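Side-chain contact in glucokinase (PDB 3VGL), which probably phosphorylates D-glucose to glucose 6-phosphate at the expense of ATP, as a zinc-containing member of the ROK family: residues Ala73-Leu76 with Asp82-His85. Residues are numbered along the deposited sequence; the frame is centred on the assembly and turned at random.
Sequences ATVL and DWRH
Val75 lays one branch over the indole of Trp83 and sets the other above the same face, just outside the CE3 edge, joining strand 75-77, paired with 67-68 in a small antiparallel sheet, to the loop before helix 88-96. CG2 stands 4.2 Å from the centroid of the six-membered ring, a CH-pi contact; CG1, anti to the backbone N (chi1 -175°), reaches Trp83 CE3 at 3.4 Å. Ala64 and Leu88 also touch both side chains. An alanine in place of Trp83 would probably open a gap under Val75, leaving CG1 and CG2 without the indole face they pack on.

The polar half is backbone-led. His85 N donates to Leu76 O (2.9 Å) from above the carbonyl plane; the same oxygen lies at the imidazole edge, 3.3 Å from His85 CD2. Arg84 NH1 bonds Trp83 O at 2.8 Å and also Ala78 O.

At the outer end, Leu76 CD2 lies 3.8 Å from His85 CD2. Trp286 of the second subunit accepts from His85 NE2 through its O, packs edge-to-face with that ring and makes a cation-pi contact with Arg84. In this actin-like ROK fold, the contact exemplifies a gradient from apolar domain interior, about 7 Å from bound glucose at the Val75 side chain, to polar, aromatic subunit interface.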
ATOM      1  N   ALA A  73      33.699  10.024  11.770  1.00 25.84           N
ATOM      2  CA  ALA A  73      34.360   9.420  12.925  1.00 26.46           C
ATOM      3  C   ALA A  73      33.494   8.470  13.750  1.00 26.01           C
ATOM      4  O   ALA A  73      34.009   7.608  14.470  1.00 25.33           O
ATOM      5  CB  ALA A  73      34.927  10.515  13.828  1.00 28.03           C
ATOM      6  N   THR A  74      32.178   8.635  13.645  1.00 25.55           N
ATOM      7  CA  THR A  74      31.247   7.970  14.532  1.00 25.28           C
ATOM      8  C   THR A  74      30.094   7.372  13.744  1.00 23.55           C
ATOM      9  O   THR A  74      29.544   8.020  12.857  1.00 23.39           O
ATOM     10  CB  THR A  74      30.683   8.990  15.529  1.00 26.37           C
ATOM     11  OG1 THR A  74      31.764   9.477  16.334  1.00 29.12           O
ATOM     12  CG2 THR A  74      29.619   8.390  16.434  1.00 26.01           C
ATOM     13  N   VAL A  75      29.760   6.127  14.064  1.00 22.26           N
ATOM     14  CA  VAL A  75      28.530   5.516  13.534  1.00 21.26           C
ATOM     15  C   VAL A  75      27.373   5.899  14.467  1.00 21.70           C
ATOM     16  O   VAL A  75      27.254   5.355  15.559  1.00 22.94           O
ATOM     17  CB  VAL A  75      28.659   3.975  13.370  1.00 20.35           C
ATOM     18  CG1 VAL A  75      27.385   3.415  12.682  1.00 20.15           C
ATOM     19  CG2 VAL A  75      29.906   3.600  12.518  1.00 21.28           C
ATOM     20  N   LEU A  76      26.545   6.843  14.022  1.00 22.25           N
ATOM     21  CA  LEU A  76      25.410   7.370  14.821  1.00 21.99           C
ATOM     22  C   LEU A  76      24.372   6.289  15.099  1.00 22.36           C
ATOM     23  O   LEU A  76      23.843   6.185  16.202  1.00 22.34           O
ATOM     24  CB  LEU A  76      24.735   8.574  14.132  1.00 23.29           C
ATOM     25  CG  LEU A  76      25.598   9.814  13.885  1.00 22.31           C
ATOM     26  CD1 LEU A  76      24.888  10.858  13.022  1.00 25.03           C
ATOM     27  CD2 LEU A  76      26.010  10.409  15.234  1.00 26.45           C
ATOM     28  N   ASP A  82      24.860  -3.659  15.813  1.00 24.92           N
ATOM     29  CA  ASP A  82      24.592  -2.993  17.099  1.00 27.33           C
ATOM     30  C   ASP A  82      25.542  -1.809  17.367  1.00 27.42           C
ATOM     31  O   ASP A  82      26.465  -1.870  18.204  1.00 29.79           O
ATOM     32  CB  ASP A  82      24.583  -4.012  18.241  1.00 29.27           C
ATOM     33  CG  ASP A  82      24.051  -3.433  19.552  1.00 32.19           C
ATOM     34  OD1 ASP A  82      23.238  -2.467  19.535  1.00 35.83           O
ATOM     35  OD2 ASP A  82      24.436  -3.972  20.607  1.00 38.30           O
ATOM     36  N   TRP A  83      25.306  -0.732  16.631  1.00 26.46           N
ATOM     37  CA  TRP A  83      26.057   0.509  16.772  1.00 25.58           C
ATOM     38  C   TRP A  83      25.080   1.633  17.128  1.00 25.40           C
ATOM     39  O   TRP A  83      24.111   1.877  16.408  1.00 24.78           O
ATOM     40  CB  TRP A  83      26.750   0.859  15.452  1.00 24.93           C
ATOM     41  CG  TRP A  83      28.074   0.171  15.131  1.00 24.36           C
ATOM     42  CD1 TRP A  83      29.041  -0.235  16.009  1.00 25.20           C
ATOM     43  CD2 TRP A  83      28.588  -0.114  13.814  1.00 23.42           C
ATOM     44  NE1 TRP A  83      30.126  -0.762  15.325  1.00 24.33           N
ATOM     45  CE2 TRP A  83      29.866  -0.702  13.977  1.00 23.86           C
ATOM     46  CE3 TRP A  83      28.082   0.054  12.518  1.00 21.97           C
ATOM     47  CZ2 TRP A  83      30.651  -1.123  12.883  1.00 24.22           C
ATOM     48  CZ3 TRP A  83      28.875  -0.347  11.424  1.00 21.27           C
ATOM     49  CH2 TRP A  83      30.135  -0.931  11.621  1.00 21.65           C
ATOM     50  N   ARG A  84      25.341   2.329  18.233  1.00 25.76           N
ATOM     51  CA  ARG A  84      24.599   3.541  18.559  1.00 25.91           C
ATOM     52  C   ARG A  84      25.621   4.555  19.060  1.00 26.72           C
ATOM     53  O   ARG A  84      26.204   4.355  20.123  1.00 28.01           O
ATOM     54  CB  ARG A  84      23.529   3.284  19.637  1.00 26.63           C
ATOM     55  CG  ARG A  84      22.350   2.382  19.216  1.00 25.54           C
ATOM     56  CD  ARG A  84      21.445   3.070  18.209  1.00 27.02           C
ATOM     57  NE  ARG A  84      20.291   2.255  17.838  1.00 26.44           N
ATOM     58  CZ  ARG A  84      20.296   1.339  16.871  1.00 27.45           C
ATOM     59  NH1 ARG A  84      21.407   1.076  16.184  1.00 26.86           N
ATOM     60  NH2 ARG A  84      19.181   0.663  16.614  1.00 27.38           N
ATOM     61  N   HIS A  85      25.820   5.632  18.296  1.00 26.20           N
ATOM     62  CA  HIS A  85      26.813   6.672  18.615  1.00 26.97           C
ATOM     63  C   HIS A  85      28.174   6.027  18.920  1.00 27.57           C
ATOM     64  O   HIS A  85      28.838   6.337  19.930  1.00 29.47           O
ATOM     65  CB  HIS A  85      26.324   7.579  19.770  1.00 27.71           C
ATOM     66  CG  HIS A  85      25.234   8.537  19.389  1.00 27.22           C
ATOM     67  ND1 HIS A  85      24.819   9.546  20.227  1.00 27.92           N
ATOM     68  CD2 HIS A  85      24.472   8.650  18.270  1.00 26.13           C
ATOM     69  CE1 HIS A  85      23.846  10.231  19.655  1.00 28.46           C
ATOM     70  NE2 HIS A  85      23.621   9.714  18.463  1.00 27.12           N
TER